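Local coordinates for NADPH-flavin oxidoreductase (Helicobacter pylori, PDB 2H0U) that binds FMN and, as a nitroreductase-family flavoenzyme, uses NAD(P)H to reduce flavin, working as a two-fold symmetric pair of chains, at the interface of chains A and B. Coordinates in Å, arbitrary orientation; residue numbers count along the deposited sequence, not the author numbering. Chains: chain A/B, NADPH-flavin oxidoreductase.

The interface of chains A and B. Residues chain A 49-51, 95; chain B 207, 211-213.
Strand 49-54 and helix 94-102 of chain A meet the C-terminal end of chain B, where the loop at B:Trp207, the short helix 209-212 and the start of strand 213-216 follow one another. The amide N of A:Met51, a selenomethionine, donates to the carbonyl O of B:Ile212 at 2.8 Å, a nearly straight bond whose donor stands above the carbonyl plane. It accompanies a parallel bridge between A:Met51 and B:Tyr213.

B:Ile212 suits the junction because its branches spread: CG2 lies 3.9 Å from CD1 of the A:Trp49 indole, while CD1 reaches the A:Met51 methyl CE at 4.0 Å. The selenoether chain bends at its last torsion (chi3 -70°), bringing that methyl back toward the isoleucine. On B:Tyr213 the ring turns its edge to CB of A:Met51.

Long A:Lys50, CG anti to its backbone N (chi1 180°), lays methylenes along the B:Val211 and B:Ile212 backbone and carries amine NZ to a water shared with the B:Val211 carbonyl O.

Indole NE1 of B:Trp207, a directional donor on a flat apolar ring, donates to the phenol OH of A:Tyr95 at 2.8 Å; this acceptor, tipping a rigid side chain, lies at the indole's edge, close to its plane. B:Val211 CG1 lies over one indole face, toward its rim, and may help orient the ring.

The C-terminal strand of one subunit joins the sheet edge of the other, an exchange typical of nitroreductase dimers and repeated by the two-fold axis.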
loop_
_atom_site.group_PDB
_atom_site.type_symbol
_atom_site.label_atom_id
_atom_site.label_comp_id
_atom_site.label_asym_id
_atom_site.label_seq_id
_atom_site.Cartn_x
_atom_site.Cartn_y
_atom_site.Cartn_z
ATOM N N TRP A 49 8.495 -4.631 8.960
ATOM C CA TRP A 49 7.517 -3.793 9.642
ATOM C C TRP A 49 7.304 -4.142 11.110
ATOM O O TRP A 49 7.671 -5.215 11.574
ATOM C CB TRP A 49 6.179 -3.789 8.897
ATOM C CG TRP A 49 5.573 -5.134 8.613
ATOM C CD1 TRP A 49 5.417 -6.180 9.494
ATOM C CD2 TRP A 49 4.999 -5.556 7.370
ATOM N NE1 TRP A 49 4.797 -7.237 8.857
ATOM C CE2 TRP A 49 4.546 -6.885 7.549
ATOM C CE3 TRP A 49 4.840 -4.939 6.114
ATOM C CZ2 TRP A 49 3.882 -7.591 6.545
ATOM C CZ3 TRP A 49 4.206 -5.666 5.076
ATOM C CH2 TRP A 49 3.722 -6.977 5.313
ATOM N N LYS A 50 6.692 -3.210 11.837
ATOM C CA LYS A 50 6.182 -3.522 13.164
ATOM C C LYS A 50 5.088 -2.514 13.450
ATOM O O LYS A 50 5.283 -1.312 13.217
ATOM C CB LYS A 50 7.277 -3.393 14.238
ATOM C CG LYS A 50 6.725 -3.717 15.649
ATOM C CD LYS A 50 7.856 -3.900 16.659
ATOM C CE LYS A 50 7.231 -4.217 18.039
ATOM N NZ LYS A 50 8.246 -4.606 19.074
HETATM N N MSE A 51 3.957 -3.000 13.954
HETATM C CA MSE A 51 2.819 -2.122 14.282
HETATM C C MSE A 51 2.756 -1.792 15.772
HETATM O O MSE A 51 2.932 -2.698 16.602
HETATM C CB MSE A 51 1.524 -2.858 13.918
HETATM C CG MSE A 51 1.367 -3.022 12.395
HETATM SE SE MSE A 51 -0.272 -3.955 11.921
HETATM C CE MSE A 51 0.228 -5.708 12.580
ATOM N N TYR A 95 18.813 -8.162 9.631
ATOM C CA TYR A 95 17.376 -8.443 9.632
ATOM C C TYR A 95 16.984 -9.430 8.517
ATOM O O TYR A 95 16.179 -10.349 8.725
ATOM C CB TYR A 95 16.511 -7.149 9.443
ATOM C CG TYR A 95 15.051 -7.525 9.365
ATOM C CD1 TYR A 95 14.382 -8.009 10.490
ATOM C CD2 TYR A 95 14.371 -7.515 8.141
ATOM C CE1 TYR A 95 13.035 -8.412 10.430
ATOM C CE2 TYR A 95 13.034 -7.938 8.055
ATOM C CZ TYR A 95 12.377 -8.378 9.206
ATOM O OH TYR A 95 11.069 -8.801 9.138
ATOM N N TRP B 207 6.179 -13.763 10.776
ATOM C CA TRP B 207 6.515 -13.581 12.188
ATOM C C TRP B 207 5.281 -13.812 13.063
ATOM O O TRP B 207 4.167 -13.523 12.642
ATOM C CB TRP B 207 7.019 -12.175 12.494
ATOM C CG TRP B 207 8.390 -11.853 11.967
ATOM C CD1 TRP B 207 8.689 -10.910 11.018
ATOM C CD2 TRP B 207 9.637 -12.425 12.370
ATOM N NE1 TRP B 207 10.049 -10.867 10.791
ATOM C CE2 TRP B 207 10.658 -11.788 11.610
ATOM C CE3 TRP B 207 10.011 -13.404 13.311
ATOM C CZ2 TRP B 207 12.005 -12.124 11.742
ATOM C CZ3 TRP B 207 11.361 -13.713 13.444
ATOM C CH2 TRP B 207 12.337 -13.073 12.673
ATOM N N VAL B 211 6.096 -10.381 17.695
ATOM C CA VAL B 211 7.239 -9.815 16.988
ATOM C C VAL B 211 6.867 -8.548 16.137
ATOM O O VAL B 211 7.649 -7.592 16.064
ATOM C CB VAL B 211 7.937 -10.896 16.131
ATOM C CG1 VAL B 211 9.063 -10.299 15.376
ATOM C CG2 VAL B 211 8.463 -12.020 17.029
ATOM N N ILE B 212 5.680 -8.542 15.534
ATOM C CA ILE B 212 5.301 -7.487 14.596
ATOM C C ILE B 212 4.183 -6.558 15.113
ATOM O O ILE B 212 3.678 -5.707 14.382
ATOM C CB ILE B 212 4.990 -8.069 13.171
ATOM C CG1 ILE B 212 3.991 -9.251 13.249
ATOM C CG2 ILE B 212 6.348 -8.494 12.494
ATOM C CD1 ILE B 212 2.532 -8.834 13.640
ATOM N N TYR B 213 3.839 -6.706 16.392
ATOM C CA TYR B 213 2.746 -5.920 16.964
ATOM C C TYR B 213 2.963 -5.720 18.440
ATOM O O TYR B 213 3.236 -6.690 19.169
ATOM C CB TYR B 213 1.418 -6.624 16.728
ATOM C CG TYR B 213 0.237 -5.939 17.412
ATOM C CD1 TYR B 213 -0.321 -4.754 16.897
ATOM C CD2 TYR B 213 -0.347 -6.515 18.540
ATOM C CE1 TYR B 213 -1.430 -4.151 17.536
ATOM C CE2 TYR B 213 -1.419 -5.935 19.168
ATOM C CZ TYR B 213 -1.953 -4.755 18.670
ATOM O OH TYR B 213 -3.035 -4.210 19.320
HETATM O O HOH W 1 9.652 -7.108 17.679
#